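Local structure of prophenoloxidase b (3WKY) at residues 84-90 and 118-123; 312-316 and 348-353. The protein is a crustacean type 3 copper protein, the precursor of a phenoloxidase that probably oxidises monophenols and o-diphenols at a dicopper centre. All coordinates share one frame; numbering follows the deposited sequence. Where two conformers were deposited one is given.

Contact 1 comes first along the chain and closes before contact 2 opens. It pairs the C-terminal parts of helices 74-89 and 109-122, within the hemocyanin all-alpha domain. Contact 2, in the copper-containing domain, sets strand 312-314 and the turn after it against the short helix 350-353. Their centres lie about 30 Å apart, the nearest atoms about 19 Å; they share no helix or strand. Helix 350-353 precedes helix 356-365, which carries the copper-pocket residues H357 and H361. The two contacts thus join separate parts of a hemocyanin-like subunit, one between helices and one near its glycosylated surface.

Contact 1 (84-90 and 118-123); sequences SKVFIEA and HTYYER
T119 points its OG1 into the notch between F87 and I88, and this is the close-packed part of the contact. OG1 comes within 3.2 Å of F87 CB and also lies at the edge of the F87 ring, near its plane, while its polar need is met by A115 O one turn back on its own helix. Beside it, I88 slides past T119 in the opposite sense and reaches E122, with I88 CD1 3.5 Å from E122 CB. With CG1 anti to the carbonyl carbon (chi1 -72°) and an extended second torsion, I88 carries CD1 to E122. S84 OG approaches the edge of the H118 ring, 3.4 Å from H118 CD2; its hydrogen bonds run to V80 O and K81 O, whereas H118 ND1 is bonded to L204 O.

A second, polar part is equally well held. R123, just past helix 109-122, sends its guanidinium across the carbonyls of F87 and A90. A90 O lies in the guanidinium plane and accepts a nearly straight bond from R123 NH1 (3.0 Å, 175°); F87 O takes a weak one from NH1 at 3.2 Å. D125 forms a salt bridge with R123 NH2. The looser, solvent side is the partly exposed flank of I88 and E122, whose OE1 turns to a salt bridge with R215, together with the water that bridges R123 NH2 and A90 O.

The axes of segments 84-89 and 118-122 approach to 9.3 Å and cross at -41°: two packed helices of the hemocyanin all-alpha domain, with R123, the first residue past helix 109-122, donating to backbone carbonyls of 84-90.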
ATOM      1  N   SER A  84      19.627 -12.728 -44.669  1.00 25.90           N
ATOM      2  CA  SER A  84      19.462 -11.758 -45.744  1.00 24.87           C
ATOM      3  C   SER A  84      20.806 -11.428 -46.387  1.00 23.91           C
ATOM      4  O   SER A  84      20.865 -11.129 -47.578  1.00 26.69           O
ATOM      5  CB  SER A  84      18.775 -10.484 -45.238  1.00 23.03           C
ATOM      6  OG  SER A  84      19.555  -9.858 -44.241  1.00 26.21           O
ATOM      7  N   LYS A  85      21.879 -11.483 -45.601  1.00 23.41           N
ATOM      8  CA  LYS A  85      23.216 -11.184 -46.111  1.00 25.89           C
ATOM      9  C   LYS A  85      23.555 -12.090 -47.294  1.00 34.59           C
ATOM     10  O   LYS A  85      24.077 -11.633 -48.312  1.00 29.16           O
ATOM     11  CB  LYS A  85      24.268 -11.338 -45.010  1.00 30.49           C
ATOM     12  CG  LYS A  85      25.715 -11.242 -45.512  1.00 29.65           C
ATOM     13  CD  LYS A  85      26.718 -11.545 -44.411  1.00 33.73           C
ATOM     14  CE  LYS A  85      28.128 -11.707 -44.967  1.00 44.13           C
ATOM     15  NZ  LYS A  85      28.640 -10.454 -45.577  1.00 39.88           N
ATOM     16  N   VAL A  86      23.235 -13.373 -47.159  1.00 30.72           N
ATOM     17  CA  VAL A  86      23.477 -14.335 -48.226  1.00 30.47           C
ATOM     18  C   VAL A  86      22.590 -14.052 -49.435  1.00 35.67           C
ATOM     19  O   VAL A  86      23.062 -14.098 -50.571  1.00 31.18           O
ATOM     20  CB  VAL A  86      23.280 -15.790 -47.732  1.00 31.63           C
ATOM     21  CG1 VAL A  86      23.522 -16.780 -48.862  1.00 30.93           C
ATOM     22  CG2 VAL A  86      24.208 -16.076 -46.565  1.00 29.14           C
ATOM     23  N   PHE A  87      21.314 -13.743 -49.189  1.00 28.11           N
ATOM     24  CA  PHE A  87      20.376 -13.406 -50.257  1.00 26.56           C
ATOM     25  C   PHE A  87      20.849 -12.161 -51.014  1.00 30.79           C
ATOM     26  O   PHE A  87      20.841 -12.118 -52.244  1.00 29.84           O
ATOM     27  CB  PHE A  87      18.984 -13.099 -49.691  1.00 28.65           C
ATOM     28  CG  PHE A  87      18.245 -14.300 -49.146  1.00 30.08           C
ATOM     29  CD1 PHE A  87      18.697 -15.594 -49.366  1.00 30.58           C
ATOM     30  CD2 PHE A  87      17.068 -14.120 -48.426  1.00 25.71           C
ATOM     31  CE1 PHE A  87      17.993 -16.691 -48.859  1.00 32.44           C
ATOM     32  CE2 PHE A  87      16.359 -15.204 -47.921  1.00 27.60           C
ATOM     33  CZ  PHE A  87      16.822 -16.493 -48.139  1.00 30.96           C
ATOM     34  N   ILE A  88      21.240 -11.145 -50.254  1.00 25.40           N
ATOM     35  CA  ILE A  88      21.614  -9.849 -50.805  1.00 30.13           C
ATOM     36  C   ILE A  88      22.899  -9.950 -51.624  1.00 30.26           C
ATOM     37  O   ILE A  88      23.037  -9.297 -52.665  1.00 30.34           O
ATOM     38  CB  ILE A  88      21.781  -8.819 -49.668  1.00 30.83           C
ATOM     39  CG1 ILE A  88      20.405  -8.446 -49.102  1.00 25.38           C
ATOM     40  CG2 ILE A  88      22.519  -7.578 -50.145  1.00 32.19           C
ATOM     41  CD1 ILE A  88      20.453  -7.898 -47.671  1.00 25.42           C
ATOM     42  N   GLU A  89      23.827 -10.782 -51.160  1.00 31.55           N
ATOM     43  CA  GLU A  89      25.138 -10.892 -51.797  1.00 36.37           C
ATOM     44  C   GLU A  89      25.186 -11.932 -52.925  1.00 39.63           C
ATOM     45  O   GLU A  89      26.227 -12.124 -53.547  1.00 41.32           O
ATOM     46  CB  GLU A  89      26.222 -11.167 -50.750  1.00 31.49           C
ATOM     47  CG  GLU A  89      26.463 -10.006 -49.786  1.00 34.96           C
ATOM     48  CD  GLU A  89      27.521 -10.315 -48.737  1.00 36.15           C
ATOM     49  OE1 GLU A  89      27.990 -11.472 -48.676  1.00 42.16           O
ATOM     50  OE2 GLU A  89      27.884  -9.400 -47.967  1.00 39.23           O
ATOM     51  N   ALA A  90      24.064 -12.595 -53.187  1.00 34.95           N
ATOM     52  CA  ALA A  90      23.984 -13.558 -54.289  1.00 35.44           C
ATOM     53  C   ALA A  90      24.345 -12.891 -55.617  1.00 38.22           C
ATOM     54  O   ALA A  90      23.899 -11.773 -55.896  1.00 34.32           O
ATOM     55  CB  ALA A  90      22.597 -14.161 -54.367  1.00 30.93           C
ATOM     56  N   HIS A 118      13.423  -7.967 -46.422  1.00 19.49           N
ATOM     57  CA  HIS A 118      14.563  -7.072 -46.234  1.00 19.92           C
ATOM     58  C   HIS A 118      15.439  -7.053 -47.484  1.00 26.44           C
ATOM     59  O   HIS A 118      15.977  -6.007 -47.876  1.00 23.70           O
ATOM     60  CB  HIS A 118      15.413  -7.487 -45.034  1.00 19.21           C
ATOM     61  CG  HIS A 118      16.612  -6.621 -44.822  1.00 20.60           C
ATOM     62  ND1 HIS A 118      16.533  -5.243 -44.727  1.00 22.15           N
ATOM     63  CD2 HIS A 118      17.925  -6.926 -44.685  1.00 22.40           C
ATOM     64  CE1 HIS A 118      17.740  -4.747 -44.539  1.00 21.47           C
ATOM     65  NE2 HIS A 118      18.606  -5.749 -44.507  1.00 25.62           N
ATOM     66  N   THR A 119      15.571  -8.221 -48.101  1.00 23.23           N
ATOM     67  CA  THR A 119      16.367  -8.374 -49.323  1.00 18.92           C
ATOM     68  C   THR A 119      15.846  -7.506 -50.471  1.00 20.64           C
ATOM     69  O   THR A 119      16.640  -6.918 -51.219  1.00 26.08           O
ATOM     70  CB  THR A 119      16.428  -9.847 -49.739  1.00 23.79           C
ATOM     71  OG1 THR A 119      17.180 -10.576 -48.758  1.00 24.30           O
ATOM     72  CG2 THR A 119      17.099  -9.998 -51.112  1.00 26.18           C
ATOM     73  N   TYR A 120      14.529  -7.410 -50.616  1.00 21.27           N
ATOM     74  CA  TYR A 120      13.966  -6.537 -51.648  1.00 22.40           C
ATOM     75  C   TYR A 120      14.297  -5.065 -51.407  1.00 27.26           C
ATOM     76  O   TYR A 120      14.429  -4.299 -52.357  1.00 25.56           O
ATOM     77  CB  TYR A 120      12.453  -6.716 -51.768  1.00 23.69           C
ATOM     78  CG  TYR A 120      12.004  -7.860 -52.649  1.00 29.04           C
ATOM     79  CD1 TYR A 120      12.171  -9.180 -52.247  1.00 24.68           C
ATOM     80  CD2 TYR A 120      11.378  -7.620 -53.870  1.00 24.93           C
ATOM     81  CE1 TYR A 120      11.743 -10.229 -53.035  1.00 27.35           C
ATOM     82  CE2 TYR A 120      10.940  -8.674 -54.668  1.00 28.90           C
ATOM     83  CZ  TYR A 120      11.131  -9.975 -54.240  1.00 30.74           C
ATOM     84  OH  TYR A 120      10.706 -11.032 -55.015  1.00 34.27           O
ATOM     85  N   TYR A 121      14.422  -4.657 -50.144  1.00 24.68           N
ATOM     86  CA  TYR A 121      14.809  -3.283 -49.847  1.00 22.71           C
ATOM     87  C   TYR A 121      16.294  -3.051 -50.102  1.00 28.13           C
ATOM     88  O   TYR A 121      16.694  -1.991 -50.570  1.00 27.72           O
ATOM     89  CB  TYR A 121      14.463  -2.902 -48.392  1.00 20.82           C
ATOM     90  CG  TYR A 121      12.991  -2.656 -48.209  1.00 18.20           C
ATOM     91  CD1 TYR A 121      12.422  -1.457 -48.617  1.00 20.40           C
ATOM     92  CD2 TYR A 121      12.164  -3.624 -47.648  1.00 20.60           C
ATOM     93  CE1 TYR A 121      11.076  -1.223 -48.475  1.00 22.63           C
ATOM     94  CE2 TYR A 121      10.809  -3.398 -47.502  1.00 22.23           C
ATOM     95  CZ  TYR A 121      10.277  -2.190 -47.923  1.00 19.78           C
ATOM     96  OH  TYR A 121       8.938  -1.943 -47.798  1.00 22.49           O
ATOM     97  N   GLU A 122      17.115  -4.045 -49.802  1.00 21.62           N
ATOM     98  CA  GLU A 122      18.562  -3.873 -49.868  0.53 22.51           C
ATOM     99  C   GLU A 122      19.124  -4.098 -51.272  1.00 31.15           C
ATOM    100  O   GLU A 122      20.084  -3.441 -51.672  1.00 27.06           O
ATOM    101  CB  GLU A 122      19.267  -4.787 -48.861  0.53 25.94           C
ATOM    102  CG  GLU A 122      19.388  -4.192 -47.462  0.53 24.24           C
ATOM    103  CD  GLU A 122      20.151  -2.876 -47.459  0.53 31.58           C
ATOM    104  OE1 GLU A 122      19.505  -1.811 -47.398  0.53 32.48           O
ATOM    105  OE2 GLU A 122      21.398  -2.906 -47.527  0.53 36.94           O
ATOM    106  N   ARG A 123      18.534  -5.029 -52.019  1.00 23.18           N
ATOM    107  CA  ARG A 123      19.038  -5.287 -53.376  1.00 25.62           C
ATOM    108  C   ARG A 123      18.544  -4.209 -54.336  1.00 25.12           C
ATOM    109  O   ARG A 123      17.359  -3.858 -54.334  1.00 23.28           O
ATOM    110  CB  ARG A 123      18.631  -6.671 -53.881  1.00 25.57           C
ATOM    111  CG  ARG A 123      19.419  -7.828 -53.262  1.00 30.18           C
ATOM    112  CD  ARG A 123      19.051  -9.154 -53.929  1.00 27.89           C
ATOM    113  NE  ARG A 123      19.478  -9.224 -55.332  1.00 32.35           N
ATOM    114  CZ  ARG A 123      20.610  -9.795 -55.745  1.00 39.33           C
ATOM    115  NH1 ARG A 123      21.437 -10.351 -54.868  1.00 33.01           N
ATOM    116  NH2 ARG A 123      20.919  -9.818 -57.041  1.00 35.35           N
TER
HETATM  117  O   HOH W   1      23.851  -9.686 -58.172  1.00 48.14           O

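Contact 2 (312-316 and 348-353); sequences YLIHE and VNPDVY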
ATOM      1  N   TYR A 312      24.790  16.922 -24.882  1.00 15.60           N
ATOM      2  CA  TYR A 312      25.801  16.063 -25.469  0.53 16.48           C
ATOM      3  C   TYR A 312      25.747  14.647 -24.935  1.00 20.42           C
ATOM      4  O   TYR A 312      25.340  14.387 -23.806  1.00 17.23           O
ATOM      5  CB  TYR A 312      27.213  16.653 -25.322  0.53 23.77           C
ATOM      6  CG  TYR A 312      27.646  16.945 -23.904  0.53 20.42           C
ATOM      7  CD1 TYR A 312      28.162  15.944 -23.099  0.53 23.60           C
ATOM      8  CD2 TYR A 312      27.563  18.229 -23.379  0.53 23.54           C
ATOM      9  CE1 TYR A 312      28.568  16.202 -21.801  0.53 30.93           C
ATOM     10  CE2 TYR A 312      27.968  18.494 -22.073  0.53 26.54           C
ATOM     11  CZ  TYR A 312      28.473  17.474 -21.295  0.53 28.30           C
ATOM     12  OH  TYR A 312      28.881  17.717 -20.000  0.53 31.42           O
ATOM     13  N   LEU A 313      26.128  13.717 -25.803  1.00 17.42           N
ATOM     14  CA  LEU A 313      26.218  12.317 -25.394  1.00 17.41           C
ATOM     15  C   LEU A 313      27.679  11.971 -25.185  1.00 23.20           C
ATOM     16  O   LEU A 313      28.571  12.615 -25.748  1.00 22.99           O
ATOM     17  CB  LEU A 313      25.616  11.392 -26.455  1.00 16.77           C
ATOM     18  CG  LEU A 313      24.139  11.621 -26.774  1.00 18.54           C
ATOM     19  CD1 LEU A 313      23.641  10.596 -27.807  1.00 19.64           C
ATOM     20  CD2 LEU A 313      23.296  11.571 -25.499  1.00 17.97           C
ATOM     21  N   ILE A 314      27.940  10.960 -24.364  1.00 20.67           N
ATOM     22  CA  ILE A 314      29.307  10.504 -24.200  0.58 23.23           C
ATOM     23  C   ILE A 314      29.548   9.277 -25.066  1.00 23.36           C
ATOM     24  O   ILE A 314      28.825   8.281 -24.991  1.00 21.04           O
ATOM     25  CB  ILE A 314      29.689  10.260 -22.716  0.58 26.60           C
ATOM     26  CG1 ILE A 314      31.136   9.767 -22.624  0.58 28.34           C
ATOM     27  CG2 ILE A 314      28.720   9.290 -22.038  0.58 23.98           C
ATOM     28  CD1 ILE A 314      31.707   9.795 -21.224  0.58 32.72           C
ATOM     29  N   HIS A 315      30.559   9.368 -25.921  1.00 22.46           N
ATOM     30  CA  HIS A 315      30.876   8.265 -26.813  1.00 20.48           C
ATOM     31  C   HIS A 315      31.548   7.164 -26.009  1.00 22.52           C
ATOM     32  O   HIS A 315      32.189   7.432 -24.992  1.00 25.14           O
ATOM     33  CB  HIS A 315      31.801   8.735 -27.943  1.00 26.43           C
ATOM     34  CG  HIS A 315      31.794   7.836 -29.139  1.00 29.99           C
ATOM     35  ND1 HIS A 315      32.428   6.613 -29.152  1.00 37.58           N
ATOM     36  CD2 HIS A 315      31.220   7.977 -30.357  1.00 35.20           C
ATOM     37  CE1 HIS A 315      32.245   6.036 -30.329  1.00 34.59           C
ATOM     38  NE2 HIS A 315      31.515   6.843 -31.078  1.00 33.66           N
ATOM     39  N   GLU A 316      31.389   5.921 -26.440  1.00 23.46           N
ATOM     40  CA  GLU A 316      32.050   4.834 -25.728  0.56 27.44           C
ATOM     41  C   GLU A 316      33.564   4.995 -25.789  1.00 34.36           C
ATOM     42  O   GLU A 316      34.276   4.482 -24.925  1.00 31.18           O
ATOM     43  CB  GLU A 316      31.596   3.457 -26.218  0.56 27.65           C
ATOM     44  CG  GLU A 316      31.819   3.182 -27.688  0.56 29.27           C
ATOM     45  CD  GLU A 316      31.307   1.810 -28.086  0.56 39.49           C
ATOM     46  OE1 GLU A 316      30.992   1.007 -27.179  0.56 42.02           O
ATOM     47  OE2 GLU A 316      31.213   1.538 -29.301  0.56 39.53           O
ATOM     48  N   VAL A 348      25.916   5.588 -30.028  1.00 18.43           N
ATOM     49  CA  VAL A 348      27.263   6.031 -29.673  1.00 17.75           C
ATOM     50  C   VAL A 348      27.816   5.317 -28.440  1.00 21.79           C
ATOM     51  O   VAL A 348      29.029   5.300 -28.228  1.00 18.82           O
ATOM     52  CB  VAL A 348      27.381   7.566 -29.481  1.00 22.43           C
ATOM     53  CG1 VAL A 348      27.046   8.291 -30.782  1.00 21.49           C
ATOM     54  CG2 VAL A 348      26.487   8.046 -28.338  1.00 20.03           C
ATOM     55  N   ASN A 349      26.953   4.706 -27.629  1.00 19.97           N
ATOM     56  CA  ASN A 349      27.446   4.105 -26.392  1.00 19.17           C
ATOM     57  C   ASN A 349      26.453   3.110 -25.786  1.00 19.54           C
ATOM     58  O   ASN A 349      25.742   3.441 -24.831  1.00 18.29           O
ATOM     59  CB  ASN A 349      27.763   5.218 -25.381  1.00 19.27           C
ATOM     60  CG  ASN A 349      28.739   4.781 -24.301  1.00 23.01           C
ATOM     61  OD1 ASN A 349      28.871   3.594 -23.997  1.00 21.24           O
ATOM     62  ND2 ASN A 349      29.429   5.747 -23.712  1.00 21.10           N
ATOM     63  N   PRO A 350      26.390   1.899 -26.356  1.00 19.97           N
ATOM     64  CA  PRO A 350      25.461   0.863 -25.884  1.00 20.34           C
ATOM     65  C   PRO A 350      25.562   0.607 -24.386  1.00 21.31           C
ATOM     66  O   PRO A 350      24.521   0.400 -23.745  1.00 17.47           O
ATOM     67  CB  PRO A 350      25.912  -0.378 -26.661  1.00 24.53           C
ATOM     68  CG  PRO A 350      26.427   0.181 -27.956  1.00 24.68           C
ATOM     69  CD  PRO A 350      27.099   1.485 -27.585  1.00 22.32           C
ATOM     70  N   ASP A 351      26.773   0.612 -23.828  1.00 20.11           N
ATOM     71  CA  ASP A 351      26.941   0.250 -22.414  1.00 22.98           C
ATOM     72  C   ASP A 351      26.340   1.302 -21.484  1.00 20.69           C
ATOM     73  O   ASP A 351      25.956   0.997 -20.356  1.00 20.32           O
ATOM     74  CB  ASP A 351      28.416   0.051 -22.047  1.00 23.79           C
ATOM     75  CG  ASP A 351      28.998  -1.234 -22.601  1.00 29.71           C
ATOM     76  OD1 ASP A 351      28.260  -2.028 -23.218  1.00 27.60           O
ATOM     77  OD2 ASP A 351      30.205  -1.460 -22.384  1.00 28.94           O
ATOM     78  N   VAL A 352      26.261   2.536 -21.967  1.00 15.22           N
ATOM     79  CA  VAL A 352      25.757   3.640 -21.158  1.00 15.89           C
ATOM     80  C   VAL A 352      24.275   3.952 -21.420  1.00 19.88           C
ATOM     81  O   VAL A 352      23.506   4.151 -20.466  1.00 16.65           O
ATOM     82  CB  VAL A 352      26.653   4.892 -21.334  1.00 20.52           C
ATOM     83  CG1 VAL A 352      25.960   6.165 -20.824  1.00 16.27           C
ATOM     84  CG2 VAL A 352      27.981   4.661 -20.604  1.00 19.43           C
ATOM     85  N   TYR A 353      23.872   3.975 -22.696  1.00 17.32           N
ATOM     86  CA  TYR A 353      22.489   4.346 -23.067  1.00 15.13           C
ATOM     87  C   TYR A 353      21.581   3.148 -23.336  1.00 15.33           C
ATOM     88  O   TYR A 353      20.353   3.291 -23.388  1.00 17.55           O
ATOM     89  CB  TYR A 353      22.461   5.346 -24.256  1.00 16.06           C
ATOM     90  CG  TYR A 353      23.276   6.572 -23.967  1.00 17.00           C
ATOM     91  CD1 TYR A 353      22.879   7.474 -22.988  1.00 14.86           C
ATOM     92  CD2 TYR A 353      24.472   6.814 -24.640  1.00 20.04           C
ATOM     93  CE1 TYR A 353      23.645   8.601 -22.691  1.00 17.04           C
ATOM     94  CE2 TYR A 353      25.235   7.933 -24.357  1.00 17.12           C
ATOM     95  CZ  TYR A 353      24.821   8.817 -23.379  1.00 18.34           C
ATOM     96  OH  TYR A 353      25.575   9.929 -23.095  1.00 20.57           O
TER
HETATM   97  O   HOH W   2      29.327   0.813 -25.085  1.00 24.03           O
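I314 is held through both sides of its peptide backbone: Y353 OH accepts from I314 N at 2.9 Å, along an almost straight line (168°), and N349 ND2 donates to I314 O at 2.9 Å. The N349 donor stands well above the carbonyl plane of I314, although the acceptor lies in the plane of the amide. Two residues on, E316 N donates to V348 O at 3.0 Å. That same carbonyl oxygen sits over the centre of one face of the H315 imidazole, 3.7 Å above its plane.

Apolar side chains pack around the Y353 end. L313 CD2 meets Y353 CZ at 3.8 Å, and the L313 and V348 side chains cross at about a right angle, CD1 against CG2 at 3.9 Å. In I314, CG1 anti to the backbone N (chi1 179°) leaves CG2 between N and the carbonyl carbon, 3.4 Å from Y353 OH. A phenylalanine in place of Y353 would probably leave I314 N without its acceptor and loosen the strand end from the helix.

Farther out, the contact is set by the start of helix 350-353. N349 occupies the N-cap position, and its carbonyl oxygen accepts from both V352 N and Y353 N. A water on the outer side joins E316 OE1, N349 OD1 and D351 N, receiving from D351 N at 2.9 Å. H315 ND1 is hydrogen-bonded to N317 N, and the imidazole touches the N-acetylglucosamine near this turn.

Strand 312-314 pairs with strand 320-322 in a small antiparallel hairpin, through backbone bonds between L313 and V321. Helix 294-310 adjoins the contact, where H303 and L304 touch Y353 and H303 ND1 bonds V352 O.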